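Local coordinates for protein synaptotagmin-1 (Arabidopsis thaliana, PDB 7ATP) that helps maintain plasma membrane integrity during freezing and osmotic stress and binds calcium and lipid, this chain being a cytoplasmic C2 domain, at residues 8-13 with 134-139; 30-35 with 47-52; 91-96 with 108-113. All coordinates share one frame; numbering follows the deposited sequence.

Contact 1: residues 8-13 with 134-139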
# COMPACT_ATOMS: atom_id res chain seq x y z
N GLY A 8 6.38 18.00 6.08
CA GLY A 8 7.30 16.87 6.02
C GLY A 8 6.94 15.92 4.90
O GLY A 8 5.91 16.05 4.24
N ILE A 9 7.83 14.95 4.70
CA ILE A 9 7.64 13.93 3.68
C ILE A 9 7.78 12.57 4.33
O ILE A 9 8.64 12.36 5.20
CB ILE A 9 8.66 14.07 2.53
CG1 ILE A 9 8.62 15.48 1.93
CG2 ILE A 9 8.39 13.04 1.46
CD1 ILE A 9 7.60 15.66 0.83
N VAL A 10 6.93 11.64 3.93
CA VAL A 10 7.02 10.26 4.38
C VAL A 10 7.46 9.42 3.20
O VAL A 10 7.01 9.64 2.06
CB VAL A 10 5.68 9.76 4.96
CG1 VAL A 10 4.55 10.00 3.98
CG2 VAL A 10 5.78 8.29 5.36
N HIS A 11 8.35 8.48 3.45
CA HIS A 11 8.88 7.60 2.42
C HIS A 11 8.26 6.23 2.63
O HIS A 11 8.46 5.61 3.68
CB HIS A 11 10.40 7.57 2.46
CG HIS A 11 11.03 8.86 2.02
ND1 HIS A 11 11.05 10.00 2.80
CD2 HIS A 11 11.66 9.19 0.87
CE1 HIS A 11 11.66 10.97 2.15
NE2 HIS A 11 12.04 10.51 0.97
N VAL A 12 7.49 5.77 1.65
CA VAL A 12 6.77 4.50 1.73
C VAL A 12 7.45 3.52 0.79
O VAL A 12 7.60 3.80 -0.40
CB VAL A 12 5.29 4.66 1.34
CG1 VAL A 12 4.52 3.43 1.75
CG2 VAL A 12 4.71 5.87 1.99
N LYS A 13 7.88 2.39 1.33
CA LYS A 13 8.37 1.28 0.53
C LYS A 13 7.32 0.18 0.60
O LYS A 13 6.99 -0.29 1.70
CB LYS A 13 9.73 0.78 1.01
CG LYS A 13 10.25 -0.38 0.17
CD LYS A 13 11.57 -0.95 0.70
CE LYS A 13 12.75 -0.04 0.39
NZ LYS A 13 13.94 -0.28 1.29
N VAL A 134 4.97 -3.29 4.45
CA VAL A 134 5.41 -1.97 4.02
C VAL A 134 6.45 -1.46 5.01
O VAL A 134 6.53 -1.94 6.14
CB VAL A 134 4.24 -0.99 3.90
CG1 VAL A 134 3.31 -1.39 2.77
CG2 VAL A 134 3.46 -0.98 5.19
N GLU A 135 7.26 -0.50 4.55
CA GLU A 135 8.19 0.25 5.40
C GLU A 135 7.90 1.72 5.24
O GLU A 135 7.60 2.20 4.14
CB GLU A 135 9.66 0.02 5.04
CG GLU A 135 10.26 -1.29 5.50
CD GLU A 135 11.64 -1.54 4.89
OE1 GLU A 135 12.42 -0.56 4.76
OE2 GLU A 135 11.93 -2.70 4.52
N LEU A 136 8.00 2.45 6.35
CA LEU A 136 7.81 3.88 6.36
C LEU A 136 9.02 4.56 6.98
O LEU A 136 9.62 4.05 7.92
CB LEU A 136 6.58 4.26 7.15
CG LEU A 136 5.29 4.29 6.34
CD1 LEU A 136 4.90 2.91 5.87
CD2 LEU A 136 4.23 4.85 7.23
N LEU A 137 9.35 5.73 6.44
CA LEU A 137 10.41 6.57 6.99
C LEU A 137 9.93 8.01 6.87
O LEU A 137 9.72 8.50 5.76
CB LEU A 137 11.72 6.35 6.26
CG LEU A 137 13.02 6.91 6.82
CD1 LEU A 137 14.16 5.94 6.54
CD2 LEU A 137 13.29 8.25 6.18
N TYR A 138 9.73 8.66 8.01
CA TYR A 138 9.26 10.03 8.07
C TYR A 138 10.44 10.97 8.22
O TYR A 138 11.36 10.71 9.00
CB TYR A 138 8.29 10.26 9.22
CG TYR A 138 7.76 11.67 9.26
CD1 TYR A 138 7.34 12.29 8.10
CD2 TYR A 138 7.66 12.37 10.45
CE1 TYR A 138 6.85 13.58 8.11
CE2 TYR A 138 7.17 13.66 10.48
CZ TYR A 138 6.76 14.26 9.30
OH TYR A 138 6.26 15.55 9.30
N LYS A 139 10.40 12.07 7.49
CA LYS A 139 11.44 13.08 7.57
C LYS A 139 10.82 14.47 7.50
O LYS A 139 10.28 14.86 6.46
CB LYS A 139 12.48 12.87 6.47
CG LYS A 139 13.60 11.90 6.87
CD LYS A 139 14.70 11.81 5.81
CE LYS A 139 16.08 12.01 6.43
NZ LYS A 139 16.37 11.05 7.53

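Contact 2: residues 30-35 with 47-52. With CA (calcium ion), chain B.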
# COMPACT_ATOMS: atom_id res chain seq x y z
N ASP A 30 -2.89 -10.91 -10.69
CA ASP A 30 -1.89 -9.97 -11.19
C ASP A 30 -1.90 -8.77 -10.26
O ASP A 30 -2.45 -7.72 -10.60
CB ASP A 30 -2.22 -9.59 -12.63
CG ASP A 30 -2.58 -10.82 -13.49
OD1 ASP A 30 -1.68 -11.65 -13.73
OD2 ASP A 30 -3.75 -10.98 -13.92
N PRO A 31 -1.35 -8.91 -9.05
CA PRO A 31 -1.52 -7.88 -8.04
C PRO A 31 -0.74 -6.63 -8.38
O PRO A 31 0.32 -6.68 -8.99
CB PRO A 31 -1.00 -8.53 -6.76
CG PRO A 31 -0.10 -9.58 -7.22
CD PRO A 31 -0.72 -10.11 -8.48
N PHE A 32 -1.31 -5.49 -8.00
CA PHE A 32 -0.57 -4.26 -7.82
C PHE A 32 -1.21 -3.55 -6.65
O PHE A 32 -2.29 -3.92 -6.19
CB PHE A 32 -0.55 -3.38 -9.07
CG PHE A 32 -1.92 -2.87 -9.48
CD1 PHE A 32 -2.80 -3.68 -10.18
CD2 PHE A 32 -2.29 -1.57 -9.20
CE1 PHE A 32 -4.04 -3.21 -10.58
CE2 PHE A 32 -3.53 -1.09 -9.59
CZ PHE A 32 -4.41 -1.91 -10.27
N VAL A 33 -0.53 -2.54 -6.12
CA VAL A 33 -0.97 -1.86 -4.91
C VAL A 33 -1.21 -0.39 -5.21
O VAL A 33 -0.38 0.26 -5.85
CB VAL A 33 0.05 -2.00 -3.77
CG1 VAL A 33 -0.53 -1.44 -2.51
CG2 VAL A 33 0.43 -3.44 -3.59
N LYS A 34 -2.33 0.14 -4.71
CA LYS A 34 -2.61 1.56 -4.78
C LYS A 34 -2.39 2.17 -3.41
O LYS A 34 -2.92 1.67 -2.42
CB LYS A 34 -4.04 1.84 -5.23
CG LYS A 34 -4.30 3.27 -5.63
CD LYS A 34 -5.68 3.44 -6.30
CE LYS A 34 -6.78 3.79 -5.28
NZ LYS A 34 -7.44 5.10 -5.60
N ILE A 35 -1.65 3.27 -3.37
CA ILE A 35 -1.35 3.92 -2.11
C ILE A 35 -1.89 5.34 -2.17
O ILE A 35 -1.48 6.12 -3.03
CB ILE A 35 0.16 3.95 -1.80
CG1 ILE A 35 0.77 2.56 -1.93
CG2 ILE A 35 0.38 4.46 -0.40
CD1 ILE A 35 1.38 2.31 -3.27
N THR A 47 1.94 0.57 -7.64
CA THR A 47 3.13 -0.17 -7.96
C THR A 47 3.00 -0.82 -9.32
O THR A 47 1.92 -0.85 -9.94
CB THR A 47 3.34 -1.29 -6.97
OG1 THR A 47 2.23 -2.18 -7.10
CG2 THR A 47 3.38 -0.73 -5.56
N THR A 48 4.11 -1.38 -9.76
CA THR A 48 4.09 -2.26 -10.92
C THR A 48 3.11 -3.41 -10.70
O THR A 48 2.75 -3.75 -9.56
CB THR A 48 5.48 -2.76 -11.16
OG1 THR A 48 6.34 -1.63 -11.20
CG2 THR A 48 5.57 -3.45 -12.47
N VAL A 49 2.61 -3.97 -11.81
CA VAL A 49 1.80 -5.19 -11.77
C VAL A 49 2.71 -6.39 -11.77
O VAL A 49 3.65 -6.47 -12.57
CB VAL A 49 0.86 -5.26 -12.99
CG1 VAL A 49 0.11 -6.62 -12.98
CG2 VAL A 49 -0.09 -4.15 -12.99
N LYS A 50 2.45 -7.33 -10.90
CA LYS A 50 3.27 -8.53 -10.85
C LYS A 50 2.42 -9.67 -11.40
O LYS A 50 1.72 -10.36 -10.66
CB LYS A 50 3.75 -8.77 -9.44
CG LYS A 50 4.66 -7.65 -8.92
CD LYS A 50 6.05 -7.76 -9.51
CE LYS A 50 7.06 -6.71 -8.88
NZ LYS A 50 8.34 -6.78 -9.57
N HIS A 51 2.48 -9.84 -12.71
CA HIS A 51 1.61 -10.80 -13.37
C HIS A 51 1.77 -12.19 -12.79
O HIS A 51 2.88 -12.63 -12.51
CB HIS A 51 1.90 -10.86 -14.85
CG HIS A 51 1.63 -9.59 -15.56
ND1 HIS A 51 0.35 -9.15 -15.83
CD2 HIS A 51 2.46 -8.65 -16.05
CE1 HIS A 51 0.41 -7.99 -16.46
NE2 HIS A 51 1.68 -7.66 -16.59
N LYS A 52 0.66 -12.90 -12.67
CA LYS A 52 0.66 -14.32 -12.36
C LYS A 52 1.51 -14.61 -11.12
O LYS A 52 2.40 -15.46 -11.11
CB LYS A 52 1.12 -15.12 -13.58
CG LYS A 52 0.14 -14.93 -14.78
CD LYS A 52 0.57 -15.68 -16.04
CE LYS A 52 -0.32 -15.30 -17.23
NZ LYS A 52 -1.75 -15.36 -16.83
CA CA B . -6.05 -10.90 -13.22
O HOH W 1 -6.16 -11.45 -15.41

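Contact 3: residues 91-96 with 108-113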
# COMPACT_ATOMS: atom_id res chain seq x y z
N GLY A 91 -8.48 -6.53 -1.53
CA GLY A 91 -8.35 -6.24 -0.12
C GLY A 91 -7.59 -4.96 0.09
O GLY A 91 -6.90 -4.48 -0.81
N MET A 92 -7.71 -4.39 1.28
CA MET A 92 -7.07 -3.12 1.58
C MET A 92 -6.77 -3.07 3.06
O MET A 92 -7.14 -3.97 3.83
CB MET A 92 -7.95 -1.95 1.14
CG MET A 92 -9.38 -2.01 1.63
SD MET A 92 -9.57 -1.37 3.30
CE MET A 92 -8.80 0.24 3.12
N ASN A 93 -6.07 -2.02 3.47
CA ASN A 93 -5.90 -1.69 4.87
C ASN A 93 -5.42 -0.25 4.94
O ASN A 93 -5.05 0.35 3.92
CB ASN A 93 -4.92 -2.62 5.57
CG ASN A 93 -5.19 -2.69 7.04
OD1 ASN A 93 -5.99 -1.94 7.58
ND2 ASN A 93 -4.51 -3.61 7.72
N VAL A 94 -5.44 0.31 6.15
CA VAL A 94 -4.94 1.65 6.38
C VAL A 94 -3.77 1.56 7.35
O VAL A 94 -3.59 0.56 8.05
CB VAL A 94 -6.01 2.60 6.92
CG1 VAL A 94 -7.15 2.71 5.94
CG2 VAL A 94 -6.48 2.13 8.27
N LEU A 95 -2.99 2.64 7.38
CA LEU A 95 -1.86 2.74 8.30
C LEU A 95 -1.74 4.20 8.73
O LEU A 95 -1.60 5.08 7.88
CB LEU A 95 -0.57 2.26 7.63
CG LEU A 95 0.65 2.11 8.54
CD1 LEU A 95 0.28 1.43 9.85
CD2 LEU A 95 1.74 1.34 7.81
N ALA A 96 -1.82 4.44 10.04
CA ALA A 96 -1.87 5.79 10.57
C ALA A 96 -0.48 6.38 10.64
O ALA A 96 0.47 5.71 11.07
CB ALA A 96 -2.52 5.80 11.95
N PHE A 108 6.08 -2.62 8.66
CA PHE A 108 4.75 -3.00 9.12
C PHE A 108 4.27 -4.17 8.29
O PHE A 108 4.75 -4.42 7.19
CB PHE A 108 3.74 -1.85 9.02
CG PHE A 108 4.11 -0.63 9.81
CD1 PHE A 108 3.66 -0.48 11.10
CD2 PHE A 108 4.87 0.37 9.24
CE1 PHE A 108 3.99 0.63 11.83
CE2 PHE A 108 5.20 1.48 9.95
CZ PHE A 108 4.76 1.62 11.26
N THR A 109 3.30 -4.89 8.84
CA THR A 109 2.67 -5.98 8.10
C THR A 109 1.17 -5.81 8.28
O THR A 109 0.66 -5.96 9.39
CB THR A 109 3.16 -7.34 8.59
OG1 THR A 109 4.56 -7.27 8.84
CG2 THR A 109 2.91 -8.39 7.52
N LEU A 110 0.48 -5.45 7.21
CA LEU A 110 -0.94 -5.17 7.25
C LEU A 110 -1.72 -6.36 6.71
O LEU A 110 -1.36 -6.92 5.67
CB LEU A 110 -1.29 -3.92 6.44
CG LEU A 110 -0.32 -2.74 6.50
CD1 LEU A 110 -0.75 -1.65 5.54
CD2 LEU A 110 -0.25 -2.21 7.93
N GLU A 111 -2.77 -6.74 7.42
CA GLU A 111 -3.68 -7.76 6.93
C GLU A 111 -4.69 -7.11 5.98
O GLU A 111 -5.15 -6.00 6.22
CB GLU A 111 -4.41 -8.45 8.09
CG GLU A 111 -3.59 -8.56 9.39
CD GLU A 111 -3.17 -9.98 9.73
OE1 GLU A 111 -3.46 -10.91 8.93
OE2 GLU A 111 -2.55 -10.18 10.80
N LEU A 112 -5.00 -7.81 4.90
CA LEU A 112 -5.93 -7.27 3.91
C LEU A 112 -7.35 -7.62 4.31
O LEU A 112 -7.65 -8.78 4.63
CB LEU A 112 -5.61 -7.83 2.52
CG LEU A 112 -4.24 -7.57 1.89
CD1 LEU A 112 -4.20 -8.23 0.53
CD2 LEU A 112 -3.95 -6.10 1.77
N ARG A 113 -8.23 -6.61 4.30
CA ARG A 113 -9.64 -6.81 4.61
C ARG A 113 -10.52 -6.18 3.54
O ARG A 113 -10.09 -5.30 2.79
CB ARG A 113 -10.02 -6.24 5.98
CG ARG A 113 -9.12 -5.16 6.52
CD ARG A 113 -8.47 -5.65 7.80
NE ARG A 113 -9.36 -6.54 8.53
CZ ARG A 113 -8.95 -7.48 9.38
NH1 ARG A 113 -7.65 -7.67 9.61
NH2 ARG A 113 -9.84 -8.25 10.00

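Contact 1: residues 8-13 with 134-139
L137 O takes one hydrogen bond and one weaker CA-H...O contact from the facing strand. H11 N gives it the shortest bond of the contact (2.7 Å to L137 O, 159° at the hydrogen). V10 CA adds the CA-H...O contact at 3.5 Å from L137 O, and the edge of the H11 ring lies beside the same oxygen, in plane with it and with ND1 on that side. H11 CG lies beside its backbone N, anti to the carbonyl carbon, which lays the ring edge alongside this carbonyl. Five more backbone bonds complete the antiparallel ladder of I9, H11 and K13 with K139, L137 and E135; K139 N, for instance, meets I9 O at 2.9 Å. With CG anti to its backbone N (chi1 -178°), Y138 lays its ring along the first residues of strand 8-13: CD1 is 3.2 Å from I9 O, and OH rests 3.7 Å from G8 CA. On the same face, L136 is shared by two valines. Its CG meets V10 CG2 at 4.1 Å in an oblique crossing, whereas its CD1 lies alongside V12 CG1 at 4.2 Å. V12 also reaches L74 and F76 of strand 73-80, so this is the face turned into the sandwich. On the other face K13 and E135 run side by side, and the lysine, bent at chi3 (-75°), brings NZ to 3.8 Å from E135 OE1, a long salt bridge; K139 NZ is paired with D103. The chemistry thus divides the pair into a mostly apolar, buried inner face and a mixed outer face where I9, H11 and L137 lie among K13, E135 and K139, while the paired backbone amides and carbonyls supply the bonds that join the strands.

Contact 2: residues 30-35 with 47-52
D30 divides its carboxylate between a metal and the backbone of K52. OD2 binds a calcium ion at 2.4 Å, and OD1 accepts K52 N at 2.9 Å (158° at the hydrogen) on its anti side, 19° out of the carboxylate plane; together they fix the rotation of the group. Water 1, D24, D80, E82 and W81 O also bind this calcium. In the next shell, V49 CG1 packs on D30 CB at 3.8 Å and lies over one face of the H51 ring, offset toward its rim, while the edge of that ring is turned to D30 OD1. The H51 side chain itself lies about 2 Å from a bound zinc ion. Behind the site, K50 N bonds P31 O at 2.9 Å, and V49 CG2 touches F32 CD1 at 3.9 Å. T47 OG1, held between its backbone N and carbonyl carbon (chi1 63°), accepts V33 N at 3.0 Å and donates to T48 O, while T47 N returns a bond to V33 O. Strand 31-37 lies between strands 45-46 and 73-80 in its sheet; the loop 47-52 runs on toward strand 57-66 of the other sheet, with T47 and K50 touching W58.

Contact 3: residues 91-96 with 108-113
N93 points toward segment 108-113, where it meets L110 and E111. Its CB packs 3.4 Å from E111 O and lies close to L110 CB as well. CG is anti to the backbone N (chi1 -155°), which carries the amide on toward E111 O, leaving ND2 nearest to it. At the tip the two ends of the amide do different things: ND2 stands 2.9 Å from E111 O and 3.5 Å from L110 CB, while OD1 turns back to its own strand and accepts V94 N at 2.7 Å. In that last bond the donor lies above the amide plane and not on a lone pair, which is consistent with a modest bond. Next to N93, the backbones meet in a single antiparallel bridge of M92 with R113. R113 N reaches M92 O at 2.9 Å in a nearly straight bond (172°), and M92 N returns one to R113 O. G91, with no side chain, lets L112 CB come up to its CA. Farther along, the strands splay and side chains take over from backbone bonds. L95 CD2 sits over one face of the F108 ring, offset toward the rim, in a CH-pi contact 3.9 Å from the centroid. The same methyl meets L110 CD2 at 4.1 Å, the two leucines crossing at about a right angle. L95 and L110 also press on F76 of strand 73-80, and F108 on V134. The axes of 91-96 and 108-111 run at 137° and approach to 6.9 Å, so these parts do not pair; the bridge forms only past the end of strand 108-111. Strands 88-96 and 106-111 are edge strands of different sheets, and the arrangement, bridged at one end and packed by apolar side chains at the other, closes one side of the C2 beta sandwich.

Overall arrangement
Contacts 1 and 3 join directly: V134 O probably accepts a hydrogen bond from F108 N at 2.7 Å, L95 CD2 packs on V134 CG2 and L136 CD1, and strands 131-140 and 106-111 are neighbours in one sheet. Their centres are 16 Å apart. Contact 2 lies on the other side of the chain's centre from contact 1, with centres 20 Å apart and no touch. It shares the second sheet with strand 88-96 of contact 3, 15 Å away between centres. The calcium bound by D30 belongs to contact 2; G91 in contact 3 is about 13 Å from a bound calcium, and contact 1 lies away from the calcium-binding residues, at the opposite end of the sandwich.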